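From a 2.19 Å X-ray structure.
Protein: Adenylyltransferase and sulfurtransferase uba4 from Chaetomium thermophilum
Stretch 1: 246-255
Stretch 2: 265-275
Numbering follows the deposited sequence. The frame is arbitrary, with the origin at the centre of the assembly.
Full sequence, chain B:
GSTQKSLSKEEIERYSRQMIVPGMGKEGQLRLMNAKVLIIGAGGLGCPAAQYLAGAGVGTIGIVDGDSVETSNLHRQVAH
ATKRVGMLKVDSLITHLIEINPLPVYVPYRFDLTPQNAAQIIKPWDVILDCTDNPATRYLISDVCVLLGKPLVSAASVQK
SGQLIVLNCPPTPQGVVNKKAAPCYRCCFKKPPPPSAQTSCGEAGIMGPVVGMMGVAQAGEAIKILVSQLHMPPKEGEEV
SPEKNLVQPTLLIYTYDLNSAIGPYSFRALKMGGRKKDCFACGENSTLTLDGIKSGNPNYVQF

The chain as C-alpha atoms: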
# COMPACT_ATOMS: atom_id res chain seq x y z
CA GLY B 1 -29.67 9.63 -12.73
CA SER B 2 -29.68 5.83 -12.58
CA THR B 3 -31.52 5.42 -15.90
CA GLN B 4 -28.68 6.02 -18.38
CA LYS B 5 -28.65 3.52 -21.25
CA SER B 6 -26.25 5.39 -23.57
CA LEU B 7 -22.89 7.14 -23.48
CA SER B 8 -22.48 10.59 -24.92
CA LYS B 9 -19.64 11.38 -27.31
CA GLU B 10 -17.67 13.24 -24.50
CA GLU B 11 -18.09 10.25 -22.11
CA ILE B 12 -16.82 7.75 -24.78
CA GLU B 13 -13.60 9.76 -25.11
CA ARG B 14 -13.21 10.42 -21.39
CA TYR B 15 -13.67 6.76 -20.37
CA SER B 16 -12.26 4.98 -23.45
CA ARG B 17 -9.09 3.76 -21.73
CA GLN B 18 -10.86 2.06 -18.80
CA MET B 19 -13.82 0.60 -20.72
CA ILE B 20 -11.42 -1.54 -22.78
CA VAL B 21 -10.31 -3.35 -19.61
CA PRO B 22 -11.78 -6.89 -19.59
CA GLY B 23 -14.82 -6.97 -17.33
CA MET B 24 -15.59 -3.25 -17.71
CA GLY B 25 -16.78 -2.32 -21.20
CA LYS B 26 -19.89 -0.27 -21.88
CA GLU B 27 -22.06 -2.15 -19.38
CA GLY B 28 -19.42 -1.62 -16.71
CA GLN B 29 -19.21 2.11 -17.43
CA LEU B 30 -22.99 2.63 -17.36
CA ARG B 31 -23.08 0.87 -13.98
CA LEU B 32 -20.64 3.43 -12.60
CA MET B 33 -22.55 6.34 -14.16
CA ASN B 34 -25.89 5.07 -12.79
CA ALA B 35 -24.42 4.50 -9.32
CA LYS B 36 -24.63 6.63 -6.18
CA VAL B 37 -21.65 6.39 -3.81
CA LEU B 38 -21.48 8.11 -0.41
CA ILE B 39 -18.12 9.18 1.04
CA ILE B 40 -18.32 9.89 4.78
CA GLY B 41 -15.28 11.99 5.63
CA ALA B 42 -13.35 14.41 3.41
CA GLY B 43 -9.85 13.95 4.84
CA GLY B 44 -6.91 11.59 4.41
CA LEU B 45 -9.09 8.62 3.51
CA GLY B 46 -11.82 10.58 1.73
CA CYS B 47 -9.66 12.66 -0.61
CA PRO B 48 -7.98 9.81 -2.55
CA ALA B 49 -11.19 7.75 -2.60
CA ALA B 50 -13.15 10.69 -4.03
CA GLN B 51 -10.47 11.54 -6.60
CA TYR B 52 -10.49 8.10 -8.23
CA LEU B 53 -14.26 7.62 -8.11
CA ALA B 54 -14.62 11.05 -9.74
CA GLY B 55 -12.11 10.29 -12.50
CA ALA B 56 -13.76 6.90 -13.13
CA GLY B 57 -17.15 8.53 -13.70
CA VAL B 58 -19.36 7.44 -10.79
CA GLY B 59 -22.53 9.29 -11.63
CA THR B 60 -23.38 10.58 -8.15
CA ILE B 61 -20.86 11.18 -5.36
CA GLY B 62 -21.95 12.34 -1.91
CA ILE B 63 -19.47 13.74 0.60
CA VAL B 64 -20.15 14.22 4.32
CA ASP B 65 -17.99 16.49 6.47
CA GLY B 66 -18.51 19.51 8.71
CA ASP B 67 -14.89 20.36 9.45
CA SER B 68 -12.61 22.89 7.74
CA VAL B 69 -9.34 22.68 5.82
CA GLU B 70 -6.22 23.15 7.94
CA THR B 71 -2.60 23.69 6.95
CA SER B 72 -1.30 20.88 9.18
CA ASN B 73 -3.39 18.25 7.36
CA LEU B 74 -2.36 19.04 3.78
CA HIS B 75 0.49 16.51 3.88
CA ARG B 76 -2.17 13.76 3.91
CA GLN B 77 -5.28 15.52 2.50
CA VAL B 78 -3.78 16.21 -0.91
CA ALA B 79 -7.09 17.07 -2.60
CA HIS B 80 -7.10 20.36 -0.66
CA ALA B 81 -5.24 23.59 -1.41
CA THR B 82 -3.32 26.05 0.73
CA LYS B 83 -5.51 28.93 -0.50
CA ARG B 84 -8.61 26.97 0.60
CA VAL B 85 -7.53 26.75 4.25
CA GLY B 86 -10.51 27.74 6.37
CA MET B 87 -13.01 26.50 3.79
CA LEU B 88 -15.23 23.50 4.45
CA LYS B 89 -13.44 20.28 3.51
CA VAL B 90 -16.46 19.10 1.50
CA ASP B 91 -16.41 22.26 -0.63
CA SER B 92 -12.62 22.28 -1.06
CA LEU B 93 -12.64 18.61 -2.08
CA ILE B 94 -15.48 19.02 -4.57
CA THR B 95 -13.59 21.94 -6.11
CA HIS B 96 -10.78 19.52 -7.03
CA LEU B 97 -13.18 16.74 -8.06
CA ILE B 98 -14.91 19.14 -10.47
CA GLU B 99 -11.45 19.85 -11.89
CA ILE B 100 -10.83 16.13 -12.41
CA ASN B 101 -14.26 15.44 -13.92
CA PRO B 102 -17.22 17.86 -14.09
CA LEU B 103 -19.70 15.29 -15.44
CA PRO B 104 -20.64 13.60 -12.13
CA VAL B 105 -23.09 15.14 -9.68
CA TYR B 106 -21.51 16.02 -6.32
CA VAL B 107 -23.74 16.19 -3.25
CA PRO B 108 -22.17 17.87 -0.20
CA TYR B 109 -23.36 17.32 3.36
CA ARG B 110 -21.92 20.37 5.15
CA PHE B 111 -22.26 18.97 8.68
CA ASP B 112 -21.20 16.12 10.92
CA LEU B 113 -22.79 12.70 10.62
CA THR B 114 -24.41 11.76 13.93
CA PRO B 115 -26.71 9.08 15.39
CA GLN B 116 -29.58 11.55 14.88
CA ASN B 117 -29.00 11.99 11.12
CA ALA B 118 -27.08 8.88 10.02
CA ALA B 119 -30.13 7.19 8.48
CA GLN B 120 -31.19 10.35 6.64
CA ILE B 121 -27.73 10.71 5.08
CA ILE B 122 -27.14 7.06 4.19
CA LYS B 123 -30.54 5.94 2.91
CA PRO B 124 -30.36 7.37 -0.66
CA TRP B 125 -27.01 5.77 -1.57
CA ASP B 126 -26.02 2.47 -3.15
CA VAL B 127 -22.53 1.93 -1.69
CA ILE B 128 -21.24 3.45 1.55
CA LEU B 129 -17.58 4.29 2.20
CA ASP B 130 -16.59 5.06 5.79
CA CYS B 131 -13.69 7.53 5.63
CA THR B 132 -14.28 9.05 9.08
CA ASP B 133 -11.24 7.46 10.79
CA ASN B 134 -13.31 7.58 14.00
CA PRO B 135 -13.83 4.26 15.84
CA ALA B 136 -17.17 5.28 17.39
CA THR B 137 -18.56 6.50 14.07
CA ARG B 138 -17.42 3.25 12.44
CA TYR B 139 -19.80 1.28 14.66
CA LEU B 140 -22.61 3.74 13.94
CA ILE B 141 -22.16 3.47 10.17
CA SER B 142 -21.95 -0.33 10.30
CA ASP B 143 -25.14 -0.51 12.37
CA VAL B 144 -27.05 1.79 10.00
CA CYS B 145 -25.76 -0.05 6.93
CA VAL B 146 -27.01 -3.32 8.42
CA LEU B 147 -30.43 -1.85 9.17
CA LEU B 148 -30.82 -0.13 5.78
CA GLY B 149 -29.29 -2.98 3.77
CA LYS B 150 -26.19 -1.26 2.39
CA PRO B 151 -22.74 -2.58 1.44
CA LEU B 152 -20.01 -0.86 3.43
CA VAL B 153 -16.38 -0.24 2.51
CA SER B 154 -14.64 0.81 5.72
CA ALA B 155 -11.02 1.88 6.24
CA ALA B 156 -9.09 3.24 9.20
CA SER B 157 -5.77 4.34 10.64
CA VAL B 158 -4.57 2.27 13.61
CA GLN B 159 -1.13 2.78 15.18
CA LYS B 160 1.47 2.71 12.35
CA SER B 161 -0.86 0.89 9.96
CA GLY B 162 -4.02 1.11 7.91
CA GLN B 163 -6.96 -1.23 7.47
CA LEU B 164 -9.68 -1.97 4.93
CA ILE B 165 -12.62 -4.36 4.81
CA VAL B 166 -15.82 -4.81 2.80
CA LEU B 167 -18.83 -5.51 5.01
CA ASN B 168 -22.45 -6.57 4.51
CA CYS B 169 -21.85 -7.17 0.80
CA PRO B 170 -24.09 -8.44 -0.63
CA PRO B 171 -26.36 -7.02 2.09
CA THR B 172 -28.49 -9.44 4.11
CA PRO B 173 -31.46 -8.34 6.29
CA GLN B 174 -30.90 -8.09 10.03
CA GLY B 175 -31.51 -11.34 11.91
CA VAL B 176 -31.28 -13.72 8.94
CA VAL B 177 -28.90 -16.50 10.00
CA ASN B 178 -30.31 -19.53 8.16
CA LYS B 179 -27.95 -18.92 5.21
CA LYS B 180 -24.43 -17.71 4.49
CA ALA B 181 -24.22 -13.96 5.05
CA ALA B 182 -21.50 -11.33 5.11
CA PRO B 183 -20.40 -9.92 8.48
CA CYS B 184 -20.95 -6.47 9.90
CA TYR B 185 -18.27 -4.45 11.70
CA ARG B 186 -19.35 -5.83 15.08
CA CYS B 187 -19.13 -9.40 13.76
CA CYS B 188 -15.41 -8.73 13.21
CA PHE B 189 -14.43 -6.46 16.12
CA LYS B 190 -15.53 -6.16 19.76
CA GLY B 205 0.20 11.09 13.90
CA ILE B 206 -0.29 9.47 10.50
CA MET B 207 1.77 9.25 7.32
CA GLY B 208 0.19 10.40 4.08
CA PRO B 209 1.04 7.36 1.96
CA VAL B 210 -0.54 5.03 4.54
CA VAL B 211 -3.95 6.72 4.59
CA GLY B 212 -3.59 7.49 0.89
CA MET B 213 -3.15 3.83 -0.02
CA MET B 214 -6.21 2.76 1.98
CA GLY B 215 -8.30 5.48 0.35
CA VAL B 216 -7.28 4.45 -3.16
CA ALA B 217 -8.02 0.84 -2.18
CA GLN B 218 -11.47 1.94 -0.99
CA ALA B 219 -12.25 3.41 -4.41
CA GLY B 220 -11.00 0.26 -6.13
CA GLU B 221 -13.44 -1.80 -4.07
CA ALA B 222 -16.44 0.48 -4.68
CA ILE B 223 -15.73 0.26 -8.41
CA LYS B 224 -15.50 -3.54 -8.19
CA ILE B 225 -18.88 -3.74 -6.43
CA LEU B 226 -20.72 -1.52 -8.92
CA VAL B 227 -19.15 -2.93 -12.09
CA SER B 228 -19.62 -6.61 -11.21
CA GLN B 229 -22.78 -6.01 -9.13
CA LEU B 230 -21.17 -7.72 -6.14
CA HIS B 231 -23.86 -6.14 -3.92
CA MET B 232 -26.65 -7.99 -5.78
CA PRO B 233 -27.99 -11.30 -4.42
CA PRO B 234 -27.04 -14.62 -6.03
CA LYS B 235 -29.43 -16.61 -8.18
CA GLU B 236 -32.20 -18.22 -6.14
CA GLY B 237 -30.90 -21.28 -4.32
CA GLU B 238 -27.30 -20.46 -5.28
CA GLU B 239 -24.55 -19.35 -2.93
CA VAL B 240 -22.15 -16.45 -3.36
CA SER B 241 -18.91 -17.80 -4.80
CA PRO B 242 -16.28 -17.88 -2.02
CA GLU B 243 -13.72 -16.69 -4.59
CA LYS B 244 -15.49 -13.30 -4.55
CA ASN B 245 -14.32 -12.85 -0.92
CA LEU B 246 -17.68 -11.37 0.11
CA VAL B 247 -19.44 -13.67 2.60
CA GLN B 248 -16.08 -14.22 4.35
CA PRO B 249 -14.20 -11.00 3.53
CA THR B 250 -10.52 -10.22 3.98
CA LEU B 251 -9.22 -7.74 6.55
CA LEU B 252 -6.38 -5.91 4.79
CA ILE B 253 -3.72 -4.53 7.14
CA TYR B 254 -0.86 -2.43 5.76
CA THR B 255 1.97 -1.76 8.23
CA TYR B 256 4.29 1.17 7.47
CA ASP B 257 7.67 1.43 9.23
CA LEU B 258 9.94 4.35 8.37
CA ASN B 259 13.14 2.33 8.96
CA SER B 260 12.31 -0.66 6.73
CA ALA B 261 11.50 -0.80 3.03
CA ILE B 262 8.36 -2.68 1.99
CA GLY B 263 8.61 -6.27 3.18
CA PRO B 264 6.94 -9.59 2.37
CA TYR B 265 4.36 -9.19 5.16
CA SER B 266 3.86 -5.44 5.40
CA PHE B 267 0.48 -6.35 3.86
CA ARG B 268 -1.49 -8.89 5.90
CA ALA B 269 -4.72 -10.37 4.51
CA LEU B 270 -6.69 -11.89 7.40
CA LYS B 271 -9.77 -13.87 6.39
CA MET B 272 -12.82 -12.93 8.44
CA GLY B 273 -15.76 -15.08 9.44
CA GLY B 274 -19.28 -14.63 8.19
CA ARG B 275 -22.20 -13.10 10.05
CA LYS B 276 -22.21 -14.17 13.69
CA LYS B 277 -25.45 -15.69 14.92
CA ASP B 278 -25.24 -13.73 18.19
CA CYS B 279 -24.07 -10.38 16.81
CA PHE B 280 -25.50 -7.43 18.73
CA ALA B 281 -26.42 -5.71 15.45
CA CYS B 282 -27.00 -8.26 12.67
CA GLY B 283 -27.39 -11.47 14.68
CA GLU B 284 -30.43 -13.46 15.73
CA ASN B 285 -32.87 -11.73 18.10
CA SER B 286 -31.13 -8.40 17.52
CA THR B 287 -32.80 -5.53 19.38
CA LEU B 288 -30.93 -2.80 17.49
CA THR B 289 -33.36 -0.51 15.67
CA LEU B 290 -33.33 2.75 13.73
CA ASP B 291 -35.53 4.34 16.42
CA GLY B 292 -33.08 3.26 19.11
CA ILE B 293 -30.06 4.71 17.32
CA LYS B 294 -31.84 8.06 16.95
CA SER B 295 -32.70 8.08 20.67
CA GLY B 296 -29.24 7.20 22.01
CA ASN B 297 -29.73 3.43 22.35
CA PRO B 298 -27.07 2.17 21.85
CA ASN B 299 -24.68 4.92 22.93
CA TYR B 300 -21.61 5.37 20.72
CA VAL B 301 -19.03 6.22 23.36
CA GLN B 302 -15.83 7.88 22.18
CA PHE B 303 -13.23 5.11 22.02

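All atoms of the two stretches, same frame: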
# COMPACT_ATOMS: atom_id res chain seq x y z
N LEU B 246 -16.60 -12.23 -0.36
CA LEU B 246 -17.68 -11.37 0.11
C LEU B 246 -18.31 -11.90 1.40
O LEU B 246 -18.34 -11.18 2.41
CB LEU B 246 -18.75 -11.23 -0.98
CG LEU B 246 -18.33 -10.46 -2.24
CD1 LEU B 246 -19.45 -10.45 -3.27
CD2 LEU B 246 -17.91 -9.04 -1.89
N VAL B 247 -18.81 -13.13 1.40
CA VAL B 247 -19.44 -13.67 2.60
C VAL B 247 -18.42 -13.79 3.73
O VAL B 247 -18.74 -13.53 4.90
CB VAL B 247 -20.10 -15.03 2.29
CG1 VAL B 247 -20.41 -15.78 3.58
CG2 VAL B 247 -21.38 -14.81 1.49
N GLN B 248 -17.19 -14.19 3.40
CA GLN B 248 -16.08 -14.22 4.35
C GLN B 248 -15.02 -13.26 3.81
O GLN B 248 -14.11 -13.68 3.08
CB GLN B 248 -15.53 -15.63 4.53
CG GLN B 248 -16.43 -16.54 5.33
CD GLN B 248 -15.78 -17.87 5.67
OE1 GLN B 248 -14.81 -17.92 6.42
NE2 GLN B 248 -16.32 -18.95 5.11
N PRO B 249 -15.10 -11.98 4.14
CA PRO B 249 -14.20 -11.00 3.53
C PRO B 249 -12.82 -11.02 4.18
O PRO B 249 -12.59 -11.60 5.23
CB PRO B 249 -14.91 -9.66 3.79
CG PRO B 249 -15.64 -9.89 5.09
CD PRO B 249 -16.05 -11.36 5.09
N THR B 250 -11.89 -10.35 3.51
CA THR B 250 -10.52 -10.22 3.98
C THR B 250 -10.35 -8.90 4.72
O THR B 250 -10.84 -7.86 4.28
CB THR B 250 -9.54 -10.28 2.80
OG1 THR B 250 -9.61 -11.57 2.18
CG2 THR B 250 -8.11 -10.03 3.27
N LEU B 251 -9.64 -8.95 5.84
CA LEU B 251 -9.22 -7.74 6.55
C LEU B 251 -7.81 -7.40 6.09
O LEU B 251 -6.85 -8.09 6.44
CB LEU B 251 -9.27 -7.94 8.06
CG LEU B 251 -8.67 -6.79 8.88
CD1 LEU B 251 -9.42 -5.48 8.61
CD2 LEU B 251 -8.68 -7.12 10.36
N LEU B 252 -7.68 -6.34 5.29
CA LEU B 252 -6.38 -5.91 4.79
C LEU B 252 -5.73 -5.01 5.83
O LEU B 252 -6.35 -4.05 6.30
CB LEU B 252 -6.53 -5.17 3.46
CG LEU B 252 -5.21 -4.81 2.77
CD1 LEU B 252 -4.49 -6.06 2.29
CD2 LEU B 252 -5.45 -3.85 1.61
N ILE B 253 -4.48 -5.32 6.18
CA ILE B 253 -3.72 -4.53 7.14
C ILE B 253 -2.38 -4.19 6.50
O ILE B 253 -1.60 -5.09 6.18
CB ILE B 253 -3.50 -5.28 8.47
CG1 ILE B 253 -4.85 -5.67 9.08
CG2 ILE B 253 -2.68 -4.43 9.43
CD1 ILE B 253 -4.75 -6.38 10.41
N TYR B 254 -2.12 -2.90 6.31
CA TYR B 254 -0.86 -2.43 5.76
C TYR B 254 -0.07 -1.74 6.87
O TYR B 254 -0.51 -0.73 7.42
CB TYR B 254 -1.09 -1.47 4.60
CG TYR B 254 0.19 -0.84 4.09
CD1 TYR B 254 1.29 -1.63 3.79
CD2 TYR B 254 0.30 0.53 3.94
CE1 TYR B 254 2.47 -1.06 3.33
CE2 TYR B 254 1.47 1.11 3.48
CZ TYR B 254 2.55 0.31 3.18
OH TYR B 254 3.72 0.87 2.73
N THR B 255 1.10 -2.29 7.19
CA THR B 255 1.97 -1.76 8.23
C THR B 255 3.11 -0.98 7.58
O THR B 255 3.77 -1.48 6.66
CB THR B 255 2.52 -2.87 9.11
OG1 THR B 255 1.43 -3.61 9.69
CG2 THR B 255 3.38 -2.30 10.23
N TYR B 265 5.58 -9.13 4.37
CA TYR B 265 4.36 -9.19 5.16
C TYR B 265 4.00 -7.83 5.75
O TYR B 265 3.34 -7.75 6.79
CB TYR B 265 4.50 -10.25 6.26
CG TYR B 265 4.52 -11.65 5.70
CD1 TYR B 265 3.35 -12.24 5.23
CD2 TYR B 265 5.70 -12.37 5.60
CE1 TYR B 265 3.36 -13.51 4.69
CE2 TYR B 265 5.72 -13.64 5.07
CZ TYR B 265 4.55 -14.21 4.61
OH TYR B 265 4.56 -15.48 4.08
N SER B 266 4.41 -6.75 5.08
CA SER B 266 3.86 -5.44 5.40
C SER B 266 2.36 -5.41 5.14
O SER B 266 1.62 -4.73 5.86
CB SER B 266 4.57 -4.36 4.58
OG SER B 266 5.95 -4.32 4.89
N PHE B 267 1.90 -6.14 4.12
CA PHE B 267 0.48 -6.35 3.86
C PHE B 267 0.07 -7.69 4.45
O PHE B 267 0.64 -8.73 4.10
CB PHE B 267 0.18 -6.32 2.36
CG PHE B 267 0.24 -4.95 1.76
CD1 PHE B 267 -0.89 -4.14 1.74
CD2 PHE B 267 1.41 -4.47 1.19
CE1 PHE B 267 -0.85 -2.88 1.18
CE2 PHE B 267 1.45 -3.21 0.62
CZ PHE B 267 0.33 -2.42 0.62
N ARG B 268 -0.91 -7.68 5.35
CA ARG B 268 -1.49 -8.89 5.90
C ARG B 268 -2.95 -8.97 5.48
O ARG B 268 -3.71 -8.00 5.65
CB ARG B 268 -1.39 -8.93 7.43
CG ARG B 268 0.02 -9.06 7.97
CD ARG B 268 0.70 -10.34 7.50
NE ARG B 268 -0.08 -11.54 7.78
CZ ARG B 268 -0.15 -12.14 8.96
NH1 ARG B 268 0.51 -11.65 10.00
NH2 ARG B 268 -0.88 -13.23 9.11
N ALA B 269 -3.34 -10.10 4.92
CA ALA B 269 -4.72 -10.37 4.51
C ALA B 269 -5.28 -11.43 5.45
O ALA B 269 -4.98 -12.62 5.32
CB ALA B 269 -4.77 -10.84 3.05
N LEU B 270 -6.09 -11.00 6.41
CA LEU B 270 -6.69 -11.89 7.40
C LEU B 270 -8.12 -12.20 6.96
O LEU B 270 -8.93 -11.29 6.79
CB LEU B 270 -6.68 -11.24 8.78
CG LEU B 270 -5.31 -10.77 9.27
CD1 LEU B 270 -5.43 -10.06 10.61
CD2 LEU B 270 -4.34 -11.95 9.37
N LYS B 271 -8.42 -13.48 6.78
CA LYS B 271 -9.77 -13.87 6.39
C LYS B 271 -10.69 -13.76 7.60
O LYS B 271 -10.38 -14.25 8.69
CB LYS B 271 -9.79 -15.29 5.84
CG LYS B 271 -11.15 -15.68 5.26
CD LYS B 271 -11.10 -17.02 4.53
CE LYS B 271 -12.33 -17.21 3.66
NZ LYS B 271 -12.19 -18.36 2.72
N MET B 272 -11.83 -13.11 7.40
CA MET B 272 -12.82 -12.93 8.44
C MET B 272 -13.91 -13.99 8.33
O MET B 272 -14.13 -14.58 7.28
CB MET B 272 -13.45 -11.53 8.36
CG MET B 272 -12.50 -10.39 8.64
SD MET B 272 -12.00 -10.29 10.37
CE MET B 272 -10.31 -10.86 10.27
N GLY B 273 -14.60 -14.21 9.45
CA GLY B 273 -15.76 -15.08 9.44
C GLY B 273 -16.98 -14.37 8.90
O GLY B 273 -17.00 -13.16 8.70
N GLY B 274 -18.02 -15.16 8.64
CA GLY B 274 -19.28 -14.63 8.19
C GLY B 274 -20.06 -14.00 9.33
O GLY B 274 -19.56 -13.80 10.44
N ARG B 275 -21.32 -13.67 9.04
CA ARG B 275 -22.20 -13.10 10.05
C ARG B 275 -22.26 -14.01 11.27
O ARG B 275 -22.46 -15.22 11.15
CB ARG B 275 -23.60 -12.90 9.46
CG ARG B 275 -24.69 -12.70 10.51
CD ARG B 275 -26.02 -12.35 9.85
NE ARG B 275 -25.98 -11.02 9.24
CZ ARG B 275 -26.97 -10.50 8.51
NH1 ARG B 275 -28.07 -11.20 8.29
NH2 ARG B 275 -26.84 -9.29 8.00

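The apolar centre of this contact lies on both faces of a two-stranded antiparallel ladder formed by residues 250-255 and 267-271, whose directions differ by 158° and whose axes approach to 4.3 Å. On one face Leu 251, Ile 253, Leu 270 and Arg 268 carry their side chains together. Leu 251 and Leu 270 sit directly opposite each other, with Leu 251 CB 4.3 Å from Leu 270 CB. A diagonal contact extends the cluster: Ile 253 (chi1 m, chi2 t) brings its CD1 to 3.7 Å from CD1 of Leu 270. At the other end, Met 272, with chi1 and chi2 both m and chi3 at 107°, between wells, has its CE 3.8 Å from CB of Leu 251. The aliphatic chains of Leu 251, Ile 253 and Leu 270 touch along this face, and the unbranched methionine reaches in from beyond the strand.

The opposite face is dominated by an aromatic pair. The rings of Tyr 254 and Phe 267 form an offset stack, with centroids 4.3 Å apart and planes inclined by 18°; Tyr 254 CD1 lies 3.4 Å from Phe 267 CZ. Their chi1 values, t for Tyr 254 and m for Phe 267, bring the rings face to face from a non-hydrogen-bonded pair whose CA atoms are 4.6 Å apart. Leu 252 meets the edge of the Phe 267 ring, its CD1 4.1 Å from Phe 267 CD1. Further along this face, the small Ala 269 accommodates a close approach, its CB lying 3.4 Å from CG2 of Thr 250. The threonine methyl thus serves the contact, while Thr 250 OG1 is hydrogen-bonded elsewhere in the structure.

Between these faces runs the backbone ladder. Leu 251 and Leu 270 exchange two hydrogen bonds, Leu 251 N to Leu 270 O at 2.6 Å and Leu 270 N to Leu 251 O at 3.0 Å, with angles at hydrogen of 177° and 174°. Ile 253 and Arg 268 repeat the motif: Ile 253 N to Arg 268 O and Arg 268 N to Ile 253 O are both 2.8 Å. Alternate pairs lack such bonds, but CA-H...O contacts supplement the ladder, as where Leu 252 CA lies 3.5 Å from Arg 268 O.

Single hydrogen bonds extend the pairing at both ends, from Thr 255 N to Ser 266 O and from Met 272 N to Pro 249 O, each 2.8 Å. Proline has no amide hydrogen to donate, yet its carbonyl remains available as an acceptor.

Toward the polar edge, long side chains offer their aliphatic parts. Arg 268 starts on the face of Leu 251, Ile 253 and Leu 270, but its end leads away, and its NH1 and NH2 are hydrogen-bonded elsewhere in the structure. Lys 271 is fully extended, all four chi angles t, and its CE lies 3.7 Å from CB of exposed Gln 248. Beyond it, Gly 274 CA approaches Val 247 O at 3.5 Å in a CA-H...O contact. Altogether the two stretches bury 851 Å², summed over both sides.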